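Peptidase M3B, oligoendopeptidase F (Enterococcus faecium, PDB 2QR4) probably hydrolyses internal bonds of short peptides as a zinc-dependent metallopeptidase of family M3. Local coordinates at residues I53-H58 and L73-S78; D362-T366 and E404-T408; L464-G469 and I486-W490; N126-L131 and V228-S232; T251-V255 and T554-E560. One frame throughout, in Å; residues are numbered along the deposited sequence.

Contact 1 of 5, residues I53-H58 and L73-S78; sequences IYVYAH and LYARAS
Residues 53-58 and 73-78 are facing turns of the consecutive helices 33-63 and 68-87, an antiparallel alpha-alpha hairpin. Their short axes approach to 8.6 Å at a signed crossing angle of -156°, with CA atoms 4.9 Å apart for Ala57-Tyr74 and 5.3 Å for Tyr54-Ala77. Apolar packing centres on small residues: Ala57 CB lies 3.7 Å from Ala77 CB and 3.8 Å from Leu73 CD1, while Ile53 CG2 reaches Ala77 CB at 4.2 Å. An aromatic cluster lies beside it. Tyr54, His58 and Tyr74 are all chi1 t, and their rings meet obliquely, with Tyr74 5.8 Å from Tyr54 and 4.9 Å from His58 between centroids; Tyr54 CE1 and Tyr74 CE1 are 3.8 Å apart. Within each helix, His58 ND1 donates a weak bond to Tyr54 OH (3.4 Å) and Ser78 OG donates to Tyr74 O (3.0 Å). Alanines thus let the backbones close in, while Tyr74 OH, at the polar end of the ring cluster, is satisfied by a hydrogen bond with Asp151.

Contact 2 of 5, residues D362-T366 and E404-T408; sequences DQLFT and ENILT
Phe365 presents one ring face to Leu407, whose CD2 sits 3.4 Å from the Phe365 ring centroid and only 12° off the ring normal, a short CH-pi contact. Both residues belong to regular helices: 362-366 lies near the start of helix 361-379, and 404-408 lies on helix 394-414. The two short axes run at 138° to each other and come no nearer than 10.4 Å, so long side chains must bridge the gap; the nearest CA pair is Phe365-Glu404 at 6.0 Å. Phe365 takes chi1 m with chi2 near 90°, which swings its ring across to the second helix. Leu407, chi1 t and chi2 p, points its CA-to-CB bond at the first helix, and its CD2 also lies 4.1 Å from Leu364 CG. At the ring edge, Thr408 OG1 is 3.2 Å from Phe365 CE2, while that hydroxyl is bonded back to Glu404 O at 3.0 Å. Glu404 OE2 approaches Phe365 CB at 3.6 Å. His427 of helix 418-454 also meets the Phe365 ring, and Glu404 touches His369. That histidine opens the HEMGH sequence of helix 361-379, so the buried pair joins the helix of the HExxH zinc-binding motif to the one that, as in M3 relatives, probably supplies the glutamate ligand: the helical core of a thermolysin-like (gluzincin) metallopeptidase site.

Contact 3 of 5, residues L464-G469 and I486-W490; sequences LSDSYG and IKFEW
In the largely helical M3 peptidase fold, three side-chain bonds tie helix 461-476 to the mainly 3-10 segment 486-490 that packs back against it. Lys487 NZ forms a salt bridge with Asp466 OD2 (3.0 Å), Tyr468 OH donates to Glu489 OE2 (2.7 Å), and Trp490 NE1 donates to Ser465 OG (3.1 Å, 160° at the hydrogen). Glu489 OE1 has a second charged partner in Arg438, and Ser465 OG is also bonded to Ser461 O. Inside this polar frame, Tyr468 (chi1 t) and Trp490 (chi1 p) make an offset edge-to-face pair: the tryptophan edge turns to the tyrosine face, with 5.9 Å between the Tyr468 centroid and that of the Trp490 five-membered ring, and planes at 61°. Leu464 CB makes a CH-pi contact over a face of the Trp490 five-membered ring, 4.1 Å from the centroid. Helices 208-228 and 418-454 enclose the tryptophan through Leu215 and Phe445. The backbones are nearest at Gly469 and Lys487, their CA atoms 4.4 Å apart, and Ser465 CA makes a CA-H...O contact of 3.3 Å with Lys487 O. An ideal CB on Gly469 would lie 3.0 Å from Lys487 CG, a clash.

Contact 4 of 5, residues N126-L131 and V228-S232; sequences NRAHVL and VRNYS
Apart from Val228, the last residue of helix 208-228, both segments are irregular. Asn126-His129 makes a type I beta turn, His129 N bonding Asn126 O at 2.8 Å, after which Val130 and Leu131 extend. Opposite, Arg229 leaves helical angles, and Asn230, at phi/psi 65/32, is the C-prime residue of the Schellman motif that stops the helix. The CA atoms come closest at His129-Arg229, 4.7 Å. Three hydrogen bonds lace the two turns through main-chain carbonyls: His129 ND1 to Arg229 O (2.7 Å), Arg229 NH2 to His129 O (3.0 Å) and Asn230 ND2 to Ala128 O (3.1 Å). His129 ND1 (chi1 m) thus donates to a main-chain carbonyl at the helix C terminus. The His129 ring also lies in an offset stack on that of Tyr231 (chi1 m), centroids 3.6 Å apart and planes within 2° of parallel. A water 2.5 Å from Asn126 ND2, which donates to it, and 2.4 Å from Tyr231 OH links these two side chains. Leu131 CD2 packs 3.4 Å from Val228 O, and Leu131 CD1 lies 4.4 Å from Val228 CG2. Arg229 additionally makes a salt bridge with Glu136 of helix 133-141, which also accepts a bond from Leu131 N. The contact therefore joins, near the surface, the connection between helices 117-124 and 133-141 to that between helices 208-228 and 234-240; Tyr231 rests on Ala237 of the last.

Contact 5 of 5, residues T251-V255 and T554-E560; sequences TLVDV and TQAAYIE
Thr251, on helix 246-258, starts the contact with its CA-to-CB bond directed at 554-560, and its CA is 5.9 Å from that of Ala556, the nearest pair. Thr251 OG1 lies 3.2 Å from Thr554 O, but Ser247 O, one turn back, competes for the same proton; with chi1 m, Thr251 CG2 packs 3.7 Å from Ala556 CA and 4.2 Å from Ile559 CD1. Leu252 follows with its CB sideways: Ile559 CD1 reaches Leu252 CA at 3.7 Å and Leu252 CD1 at 4.1 Å. One turn on from Thr251, with Val255 N bonded to Thr251 O at 2.9 Å, Val255 (chi1 t) splits its methyls, CG2 lying 3.5 Å from Ala556 CB and CG1 3.4 Å from Ile559 CG2; CG1 also lies 4.0 Å from Glu560 CG. In the partner, Ala556 O accepts bonds from both Ile559 N and Glu560 N at 2.9 Å. The contact is a small patch of mainly aliphatic packing that joins the N-terminal part of helix 557-579 and the residues preceding it to helix 246-258, with helix 503-520 touching both sides through Leu252 and Tyr558 and helix 418-454 behind Leu252.

Overall arrangement
From the N terminus, contact 1 closes first, a short hairpin of two successive helices. Contact 4 then spans almost a hundred residues, bringing the connection after helix 117-124 to the end of helix 208-228 and so joining the part of the chain with Oligopeptidase F sequence to the M3 part. Contact 5 makes the longest closure, setting helix 246-258 against the start of the final helix. Contacts 2 and 3 are nested within that loop, one after the other, and nothing crosses. Contacts 2 and 5 come within about 10 Å at their nearest atoms, whereas the centres of contacts 2 and 4 are 44 Å apart, on opposite sides of the chain's centre.

Contact 1 of 5, residues I53-H58 and L73-S78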
# COMPACT_ATOMS: atom_id res chain seq x y z
N ILE A 53 4.36 -0.05 23.18
CA ILE A 53 5.19 -0.95 22.38
C ILE A 53 5.09 -0.62 20.89
O ILE A 53 6.09 -0.58 20.18
CB ILE A 53 4.74 -2.40 22.59
CG1 ILE A 53 4.90 -2.79 24.06
CG2 ILE A 53 5.50 -3.36 21.69
CD1 ILE A 53 4.28 -4.13 24.37
N TYR A 54 3.88 -0.39 20.39
CA TYR A 54 3.73 -0.03 18.99
C TYR A 54 4.51 1.25 18.63
O TYR A 54 5.40 1.24 17.77
CB TYR A 54 2.27 0.12 18.62
CG TYR A 54 2.08 0.59 17.21
CD1 TYR A 54 2.03 -0.32 16.15
CD2 TYR A 54 1.97 1.96 16.92
CE1 TYR A 54 1.85 0.12 14.85
CE2 TYR A 54 1.80 2.39 15.62
CZ TYR A 54 1.75 1.47 14.59
OH TYR A 54 1.59 1.91 13.31
N VAL A 55 4.16 2.36 19.29
CA VAL A 55 4.82 3.64 19.08
C VAL A 55 6.35 3.50 19.12
O VAL A 55 7.06 4.05 18.27
CB VAL A 55 4.34 4.68 20.11
CG1 VAL A 55 5.36 5.80 20.29
CG2 VAL A 55 2.97 5.22 19.71
N TYR A 56 6.85 2.74 20.08
CA TYR A 56 8.29 2.54 20.21
C TYR A 56 8.90 1.83 19.01
O TYR A 56 9.95 2.24 18.50
CB TYR A 56 8.61 1.74 21.47
CG TYR A 56 10.08 1.41 21.58
CD1 TYR A 56 11.03 2.43 21.70
CD2 TYR A 56 10.53 0.09 21.55
CE1 TYR A 56 12.39 2.14 21.81
CE2 TYR A 56 11.89 -0.21 21.67
CZ TYR A 56 12.81 0.82 21.79
OH TYR A 56 14.16 0.54 21.90
N ALA A 57 8.26 0.75 18.57
CA ALA A 57 8.79 -0.02 17.46
C ALA A 57 8.72 0.78 16.17
O ALA A 57 9.60 0.69 15.31
CB ALA A 57 8.03 -1.32 17.33
N HIS A 58 7.66 1.57 16.03
CA HIS A 58 7.46 2.40 14.86
C HIS A 58 8.59 3.41 14.82
O HIS A 58 9.22 3.61 13.78
CB HIS A 58 6.10 3.10 14.96
CG HIS A 58 5.70 3.83 13.72
ND1 HIS A 58 4.60 3.47 12.97
CD2 HIS A 58 6.22 4.92 13.12
CE1 HIS A 58 4.47 4.30 11.95
NE2 HIS A 58 5.44 5.19 12.02
N LEU A 73 10.75 -6.15 14.22
CA LEU A 73 10.20 -5.71 15.49
C LEU A 73 8.90 -4.94 15.24
O LEU A 73 7.88 -5.19 15.88
CB LEU A 73 11.21 -4.82 16.21
CG LEU A 73 11.39 -4.96 17.71
CD1 LEU A 73 10.31 -4.20 18.46
CD2 LEU A 73 11.41 -6.42 18.11
N TYR A 74 8.94 -4.04 14.26
CA TYR A 74 7.79 -3.21 13.92
C TYR A 74 6.62 -4.05 13.39
O TYR A 74 5.47 -3.82 13.74
CB TYR A 74 8.21 -2.12 12.92
CG TYR A 74 7.07 -1.25 12.44
CD1 TYR A 74 6.20 -0.64 13.35
CD2 TYR A 74 6.88 -1.00 11.08
CE1 TYR A 74 5.15 0.15 12.91
CE2 TYR A 74 5.84 -0.21 10.64
CZ TYR A 74 4.97 0.37 11.55
OH TYR A 74 3.95 1.16 11.11
N ALA A 75 6.92 -5.03 12.55
CA ALA A 75 5.91 -5.96 12.08
C ALA A 75 5.28 -6.75 13.24
O ALA A 75 4.07 -6.82 13.35
CB ALA A 75 6.51 -6.91 11.05
N ARG A 76 6.10 -7.32 14.12
CA ARG A 76 5.54 -8.05 15.25
C ARG A 76 4.67 -7.14 16.11
O ARG A 76 3.61 -7.55 16.58
CB ARG A 76 6.63 -8.75 16.09
CG ARG A 76 7.34 -9.86 15.34
CD ARG A 76 8.27 -10.69 16.22
NE ARG A 76 8.38 -12.07 15.72
CZ ARG A 76 9.40 -12.56 15.02
NH1 ARG A 76 9.37 -13.83 14.63
NH2 ARG A 76 10.46 -11.81 14.71
N ALA A 77 5.09 -5.89 16.27
CA ALA A 77 4.33 -4.95 17.10
C ALA A 77 3.04 -4.50 16.44
O ALA A 77 2.04 -4.25 17.12
CB ALA A 77 5.18 -3.74 17.51
N SER A 78 3.04 -4.42 15.11
CA SER A 78 1.80 -4.10 14.39
C SER A 78 0.78 -5.21 14.52
O SER A 78 -0.39 -4.94 14.78
CB SER A 78 2.05 -3.76 12.92
OG SER A 78 2.87 -2.61 12.83

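Contact 2 of 5, residues D362-T366 and E404-T408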
# COMPACT_ATOMS: atom_id res chain seq x y z
N ASP A 362 21.86 32.68 16.93
CA ASP A 362 20.93 31.58 16.74
C ASP A 362 20.73 30.73 18.00
O ASP A 362 19.60 30.38 18.35
CB ASP A 362 21.35 30.70 15.56
CG ASP A 362 20.58 31.02 14.29
OD1 ASP A 362 19.34 31.16 14.38
OD2 ASP A 362 21.20 31.12 13.21
N GLN A 363 21.82 30.41 18.70
CA GLN A 363 21.75 29.56 19.89
C GLN A 363 20.99 30.23 21.04
O GLN A 363 20.40 29.56 21.90
CB GLN A 363 23.15 29.13 20.35
CG GLN A 363 24.02 28.52 19.26
CD GLN A 363 25.35 28.00 19.80
OE1 GLN A 363 26.40 28.15 19.17
NE2 GLN A 363 25.31 27.38 20.97
N LEU A 364 21.01 31.56 21.05
CA LEU A 364 20.25 32.34 22.02
C LEU A 364 18.76 32.05 21.89
O LEU A 364 18.06 31.84 22.89
CB LEU A 364 20.54 33.84 21.83
CG LEU A 364 19.85 34.84 22.75
CD1 LEU A 364 20.11 34.49 24.20
CD2 LEU A 364 20.31 36.26 22.45
N PHE A 365 18.28 32.03 20.64
CA PHE A 365 16.90 31.65 20.35
C PHE A 365 16.56 30.23 20.80
O PHE A 365 15.46 29.97 21.30
CB PHE A 365 16.61 31.82 18.85
CG PHE A 365 16.32 33.23 18.46
CD1 PHE A 365 17.34 34.08 18.05
CD2 PHE A 365 15.02 33.74 18.55
CE1 PHE A 365 17.06 35.38 17.70
CE2 PHE A 365 14.75 35.04 18.22
CZ PHE A 365 15.77 35.87 17.79
N THR A 366 17.52 29.32 20.62
CA THR A 366 17.39 27.94 21.04
C THR A 366 17.24 27.87 22.55
O THR A 366 16.37 27.17 23.07
CB THR A 366 18.62 27.14 20.63
OG1 THR A 366 18.84 27.30 19.22
CG2 THR A 366 18.45 25.65 20.95
N GLU A 404 10.34 32.73 22.07
CA GLU A 404 11.11 33.25 20.94
C GLU A 404 10.56 34.61 20.49
O GLU A 404 11.33 35.55 20.22
CB GLU A 404 11.08 32.26 19.78
CG GLU A 404 12.22 31.24 19.77
CD GLU A 404 12.31 30.49 18.43
OE1 GLU A 404 11.26 30.10 17.88
OE2 GLU A 404 13.45 30.28 17.93
N ASN A 405 9.24 34.70 20.41
CA ASN A 405 8.57 35.95 20.09
C ASN A 405 8.98 37.06 21.03
O ASN A 405 9.23 38.19 20.61
CB ASN A 405 7.05 35.78 20.08
CG ASN A 405 6.56 35.08 18.81
OD1 ASN A 405 7.24 35.08 17.80
ND2 ASN A 405 5.37 34.47 18.88
N ILE A 406 9.06 36.73 22.32
CA ILE A 406 9.37 37.71 23.33
C ILE A 406 10.84 38.12 23.25
O ILE A 406 11.17 39.29 23.46
CB ILE A 406 8.99 37.19 24.73
CG1 ILE A 406 7.47 37.12 24.86
CG2 ILE A 406 9.55 38.09 25.82
CD1 ILE A 406 6.99 36.50 26.17
N LEU A 407 11.72 37.18 22.90
CA LEU A 407 13.13 37.52 22.70
C LEU A 407 13.36 38.36 21.43
O LEU A 407 14.16 39.29 21.43
CB LEU A 407 14.00 36.27 22.63
CG LEU A 407 15.38 36.52 22.01
CD1 LEU A 407 16.31 37.21 23.00
CD2 LEU A 407 15.98 35.24 21.49
N THR A 408 12.66 38.01 20.35
CA THR A 408 12.72 38.82 19.14
C THR A 408 12.33 40.27 19.40
O THR A 408 13.06 41.20 19.03
CB THR A 408 11.81 38.29 18.05
OG1 THR A 408 12.24 36.97 17.68
CG2 THR A 408 11.84 39.22 16.84

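Contact 3 of 5, residues L464-G469 and I486-W490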
# COMPACT_ATOMS: atom_id res chain seq x y z
N LEU A 464 -1.90 15.43 -9.66
CA LEU A 464 -1.34 15.89 -8.37
C LEU A 464 -0.27 16.95 -8.63
O LEU A 464 -0.23 17.99 -7.98
CB LEU A 464 -0.75 14.71 -7.59
CG LEU A 464 -1.37 14.10 -6.32
CD1 LEU A 464 -2.74 14.60 -5.95
CD2 LEU A 464 -1.35 12.61 -6.40
N SER A 465 0.57 16.68 -9.62
CA SER A 465 1.71 17.54 -9.92
C SER A 465 1.30 18.86 -10.53
O SER A 465 1.75 19.91 -10.06
CB SER A 465 2.71 16.80 -10.79
OG SER A 465 3.03 15.55 -10.17
N ASP A 466 0.44 18.83 -11.54
CA ASP A 466 -0.12 20.07 -12.10
C ASP A 466 -0.82 20.90 -11.01
O ASP A 466 -0.71 22.12 -10.98
CB ASP A 466 -1.10 19.78 -13.25
CG ASP A 466 -0.43 19.10 -14.46
OD1 ASP A 466 -1.16 18.61 -15.36
OD2 ASP A 466 0.82 19.04 -14.51
N SER A 467 -1.55 20.22 -10.12
CA SER A 467 -2.26 20.90 -9.05
C SER A 467 -1.27 21.52 -8.09
O SER A 467 -1.38 22.69 -7.73
CB SER A 467 -3.17 19.91 -8.33
OG SER A 467 -4.25 19.57 -9.16
N TYR A 468 -0.27 20.74 -7.68
CA TYR A 468 0.74 21.24 -6.76
C TYR A 468 1.56 22.37 -7.38
O TYR A 468 1.79 23.40 -6.74
CB TYR A 468 1.67 20.12 -6.29
CG TYR A 468 2.53 20.54 -5.14
CD1 TYR A 468 2.09 20.40 -3.83
CD2 TYR A 468 3.78 21.09 -5.35
CE1 TYR A 468 2.88 20.80 -2.77
CE2 TYR A 468 4.58 21.49 -4.30
CZ TYR A 468 4.12 21.35 -3.02
OH TYR A 468 4.92 21.75 -1.97
N GLY A 469 1.98 22.19 -8.62
CA GLY A 469 2.63 23.29 -9.34
C GLY A 469 1.84 24.60 -9.30
O GLY A 469 2.41 25.67 -9.06
N ILE A 486 9.54 21.42 -9.02
CA ILE A 486 8.79 21.57 -7.77
C ILE A 486 7.37 21.03 -7.88
O ILE A 486 6.68 20.91 -6.89
CB ILE A 486 8.76 23.03 -7.29
CG1 ILE A 486 8.67 23.07 -5.78
CG2 ILE A 486 7.60 23.79 -7.92
CD1 ILE A 486 9.97 22.69 -5.10
N LYS A 487 6.94 20.70 -9.09
CA LYS A 487 5.63 20.06 -9.26
C LYS A 487 5.57 18.70 -8.54
O LYS A 487 4.49 18.20 -8.26
CB LYS A 487 5.29 19.88 -10.74
CG LYS A 487 5.19 21.17 -11.50
CD LYS A 487 5.07 20.93 -12.99
CE LYS A 487 3.76 20.29 -13.33
NZ LYS A 487 3.44 20.49 -14.78
N PHE A 488 6.73 18.12 -8.25
CA PHE A 488 6.77 16.77 -7.67
C PHE A 488 7.04 16.77 -6.18
O PHE A 488 7.03 15.72 -5.53
CB PHE A 488 7.79 15.90 -8.42
CG PHE A 488 7.66 15.98 -9.92
CD1 PHE A 488 6.52 15.48 -10.56
CD2 PHE A 488 8.65 16.58 -10.69
CE1 PHE A 488 6.39 15.55 -11.94
CE2 PHE A 488 8.52 16.66 -12.09
CZ PHE A 488 7.39 16.14 -12.71
N GLU A 489 7.25 17.95 -5.61
CA GLU A 489 7.49 18.04 -4.16
C GLU A 489 6.43 17.33 -3.29
O GLU A 489 6.77 16.78 -2.26
CB GLU A 489 7.70 19.50 -3.71
CG GLU A 489 7.99 19.63 -2.21
CD GLU A 489 8.32 21.05 -1.79
OE1 GLU A 489 9.27 21.23 -0.99
OE2 GLU A 489 7.64 21.99 -2.26
N TRP A 490 5.15 17.32 -3.69
CA TRP A 490 4.11 16.67 -2.87
C TRP A 490 4.51 15.26 -2.47
O TRP A 490 4.07 14.75 -1.43
CB TRP A 490 2.76 16.61 -3.59
CG TRP A 490 2.85 15.91 -4.89
CD1 TRP A 490 3.07 16.48 -6.12
CD2 TRP A 490 2.77 14.50 -5.10
NE1 TRP A 490 3.14 15.50 -7.09
CE2 TRP A 490 2.95 14.27 -6.49
CE3 TRP A 490 2.57 13.40 -4.26
CZ2 TRP A 490 2.94 12.99 -7.05
CZ3 TRP A 490 2.55 12.13 -4.82
CH2 TRP A 490 2.74 11.94 -6.20

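Contact 4 of 5, residues N126-L131 and V228-S232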
# COMPACT_ATOMS: atom_id res chain seq x y z
N ASN A 126 -19.60 10.70 20.98
CA ASN A 126 -19.17 10.21 19.69
C ASN A 126 -20.09 9.08 19.25
O ASN A 126 -19.78 8.29 18.35
CB ASN A 126 -17.74 9.69 19.82
CG ASN A 126 -16.93 9.93 18.60
OD1 ASN A 126 -16.05 9.13 18.27
ND2 ASN A 126 -17.19 11.04 17.91
N ARG A 127 -21.23 9.01 19.92
CA ARG A 127 -22.27 8.02 19.68
C ARG A 127 -22.53 7.79 18.20
O ARG A 127 -22.69 6.65 17.76
CB ARG A 127 -23.55 8.51 20.36
CG ARG A 127 -24.61 7.45 20.60
CD ARG A 127 -25.74 7.99 21.47
NE ARG A 127 -25.53 7.81 22.91
CZ ARG A 127 -25.55 6.63 23.53
NH1 ARG A 127 -25.71 5.51 22.84
NH2 ARG A 127 -25.38 6.56 24.84
N ALA A 128 -22.57 8.88 17.44
CA ALA A 128 -22.91 8.81 16.02
C ALA A 128 -21.80 8.23 15.15
O ALA A 128 -22.02 7.92 13.99
CB ALA A 128 -23.30 10.20 15.50
N HIS A 129 -20.60 8.09 15.70
CA HIS A 129 -19.48 7.68 14.88
C HIS A 129 -18.87 6.39 15.36
O HIS A 129 -17.91 5.90 14.76
CB HIS A 129 -18.42 8.79 14.82
CG HIS A 129 -18.99 10.12 14.44
ND1 HIS A 129 -19.38 10.42 13.16
CD2 HIS A 129 -19.24 11.22 15.18
CE1 HIS A 129 -19.86 11.65 13.12
NE2 HIS A 129 -19.78 12.17 14.33
N VAL A 130 -19.44 5.83 16.42
CA VAL A 130 -19.07 4.49 16.84
C VAL A 130 -20.05 3.49 16.23
O VAL A 130 -21.24 3.76 16.15
CB VAL A 130 -19.07 4.35 18.37
CG1 VAL A 130 -18.73 2.92 18.76
CG2 VAL A 130 -18.09 5.33 18.98
N LEU A 131 -19.53 2.35 15.80
CA LEU A 131 -20.32 1.40 15.01
C LEU A 131 -20.70 0.21 15.88
O LEU A 131 -20.61 0.28 17.10
CB LEU A 131 -19.55 0.98 13.76
CG LEU A 131 -19.27 2.13 12.77
CD1 LEU A 131 -18.41 1.68 11.61
CD2 LEU A 131 -20.55 2.75 12.25
N VAL A 228 -17.86 5.57 6.47
CA VAL A 228 -18.57 4.52 7.20
C VAL A 228 -18.85 4.88 8.65
O VAL A 228 -19.70 4.26 9.29
CB VAL A 228 -17.89 3.13 7.07
CG1 VAL A 228 -17.70 2.80 5.60
CG2 VAL A 228 -16.56 3.08 7.82
N ARG A 229 -18.14 5.89 9.17
CA ARG A 229 -18.38 6.40 10.53
C ARG A 229 -19.33 7.58 10.58
O ARG A 229 -19.52 8.19 11.63
CB ARG A 229 -17.07 6.77 11.22
CG ARG A 229 -16.20 5.56 11.57
CD ARG A 229 -15.08 5.95 12.52
NE ARG A 229 -14.23 4.81 12.79
CZ ARG A 229 -14.52 3.86 13.69
NH1 ARG A 229 -13.68 2.85 13.87
NH2 ARG A 229 -15.64 3.92 14.40
N ASN A 230 -19.94 7.91 9.43
CA ASN A 230 -20.93 9.00 9.35
C ASN A 230 -20.38 10.41 9.64
O ASN A 230 -21.06 11.27 10.18
CB ASN A 230 -22.13 8.70 10.27
CG ASN A 230 -22.56 7.24 10.18
OD1 ASN A 230 -23.09 6.80 9.16
ND2 ASN A 230 -22.32 6.49 11.26
N TYR A 231 -19.12 10.63 9.29
CA TYR A 231 -18.61 11.97 9.28
C TYR A 231 -18.94 12.59 7.93
O TYR A 231 -19.13 11.87 6.94
CB TYR A 231 -17.09 11.97 9.52
CG TYR A 231 -16.69 11.61 10.94
CD1 TYR A 231 -16.85 12.51 11.99
CD2 TYR A 231 -16.14 10.37 11.22
CE1 TYR A 231 -16.46 12.18 13.30
CE2 TYR A 231 -15.76 10.02 12.52
CZ TYR A 231 -15.91 10.93 13.55
OH TYR A 231 -15.51 10.57 14.81
N SER A 232 -19.03 13.91 7.88
CA SER A 232 -19.36 14.58 6.63
C SER A 232 -18.12 14.69 5.72
O SER A 232 -18.25 15.00 4.54
CB SER A 232 -19.99 15.95 6.92
OG SER A 232 -19.03 16.83 7.44
O HOH W 1 -15.52 12.22 16.54

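Contact 5 of 5, residues T251-V255 and T554-E560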
# COMPACT_ATOMS: atom_id res chain seq x y z
N THR A 251 -10.59 29.23 8.32
CA THR A 251 -10.03 30.53 8.69
C THR A 251 -8.54 30.63 8.38
O THR A 251 -8.10 31.63 7.81
CB THR A 251 -10.23 30.81 10.17
OG1 THR A 251 -11.63 30.89 10.44
CG2 THR A 251 -9.58 32.10 10.55
N LEU A 252 -7.78 29.61 8.74
CA LEU A 252 -6.35 29.58 8.46
C LEU A 252 -6.09 29.69 6.96
O LEU A 252 -5.36 30.57 6.51
CB LEU A 252 -5.68 28.31 9.01
CG LEU A 252 -4.24 28.10 8.56
CD1 LEU A 252 -3.25 29.05 9.29
CD2 LEU A 252 -3.86 26.65 8.79
N VAL A 253 -6.70 28.80 6.19
CA VAL A 253 -6.48 28.78 4.74
C VAL A 253 -6.94 30.10 4.07
O VAL A 253 -6.25 30.62 3.19
CB VAL A 253 -7.14 27.53 4.10
CG1 VAL A 253 -7.12 27.62 2.58
CG2 VAL A 253 -6.42 26.28 4.56
N ASP A 254 -8.07 30.64 4.51
CA ASP A 254 -8.61 31.89 3.95
C ASP A 254 -7.78 33.12 4.27
O ASP A 254 -7.54 33.96 3.40
CB ASP A 254 -10.05 32.13 4.39
CG ASP A 254 -11.01 31.12 3.79
OD1 ASP A 254 -10.59 30.38 2.88
OD2 ASP A 254 -12.18 31.06 4.22
N VAL A 255 -7.36 33.26 5.53
CA VAL A 255 -6.55 34.42 5.91
C VAL A 255 -5.18 34.38 5.23
O VAL A 255 -4.69 35.39 4.73
CB VAL A 255 -6.41 34.53 7.44
CG1 VAL A 255 -5.44 35.64 7.80
CG2 VAL A 255 -7.79 34.77 8.09
N THR A 554 -11.25 30.29 16.07
CA THR A 554 -12.32 30.17 15.10
C THR A 554 -12.41 31.45 14.29
O THR A 554 -13.03 31.47 13.22
CB THR A 554 -13.69 29.94 15.79
OG1 THR A 554 -13.96 31.03 16.67
CG2 THR A 554 -13.70 28.65 16.59
N GLN A 555 -11.79 32.51 14.79
CA GLN A 555 -11.86 33.83 14.15
C GLN A 555 -10.54 34.23 13.51
O GLN A 555 -9.49 33.71 13.86
CB GLN A 555 -12.31 34.90 15.16
CG GLN A 555 -13.71 34.70 15.74
CD GLN A 555 -14.79 34.67 14.68
OE1 GLN A 555 -15.74 33.89 14.76
NE2 GLN A 555 -14.66 35.52 13.66
N ALA A 556 -10.59 35.18 12.58
CA ALA A 556 -9.45 35.55 11.75
C ALA A 556 -8.44 36.47 12.45
O ALA A 556 -7.27 36.52 12.08
CB ALA A 556 -9.96 36.22 10.48
N ALA A 557 -8.91 37.21 13.46
CA ALA A 557 -8.13 38.29 14.04
C ALA A 557 -6.73 37.86 14.46
O ALA A 557 -5.76 38.56 14.22
CB ALA A 557 -8.87 38.90 15.22
N TYR A 558 -6.61 36.70 15.10
CA TYR A 558 -5.32 36.30 15.64
C TYR A 558 -4.32 36.01 14.52
O TYR A 558 -3.12 36.16 14.73
CB TYR A 558 -5.44 35.10 16.60
CG TYR A 558 -5.52 33.73 15.93
CD1 TYR A 558 -6.62 33.38 15.13
CD2 TYR A 558 -4.54 32.77 16.13
CE1 TYR A 558 -6.71 32.13 14.55
CE2 TYR A 558 -4.63 31.51 15.56
CZ TYR A 558 -5.71 31.20 14.76
OH TYR A 558 -5.77 29.96 14.17
N ILE A 559 -4.81 35.62 13.35
CA ILE A 559 -3.88 35.40 12.25
C ILE A 559 -3.60 36.73 11.59
O ILE A 559 -2.47 37.03 11.21
CB ILE A 559 -4.40 34.38 11.22
CG1 ILE A 559 -4.63 33.02 11.90
CG2 ILE A 559 -3.39 34.21 10.11
CD1 ILE A 559 -5.44 32.06 11.07
N GLU A 560 -4.64 37.55 11.49
CA GLU A 560 -4.46 38.90 10.97
C GLU A 560 -3.46 39.74 11.78
O GLU A 560 -2.70 40.51 11.20
CB GLU A 560 -5.82 39.60 10.74
CG GLU A 560 -6.40 39.25 9.35
CD GLU A 560 -7.90 39.44 9.22
OE1 GLU A 560 -8.54 39.97 10.15
OE2 GLU A 560 -8.45 39.05 8.16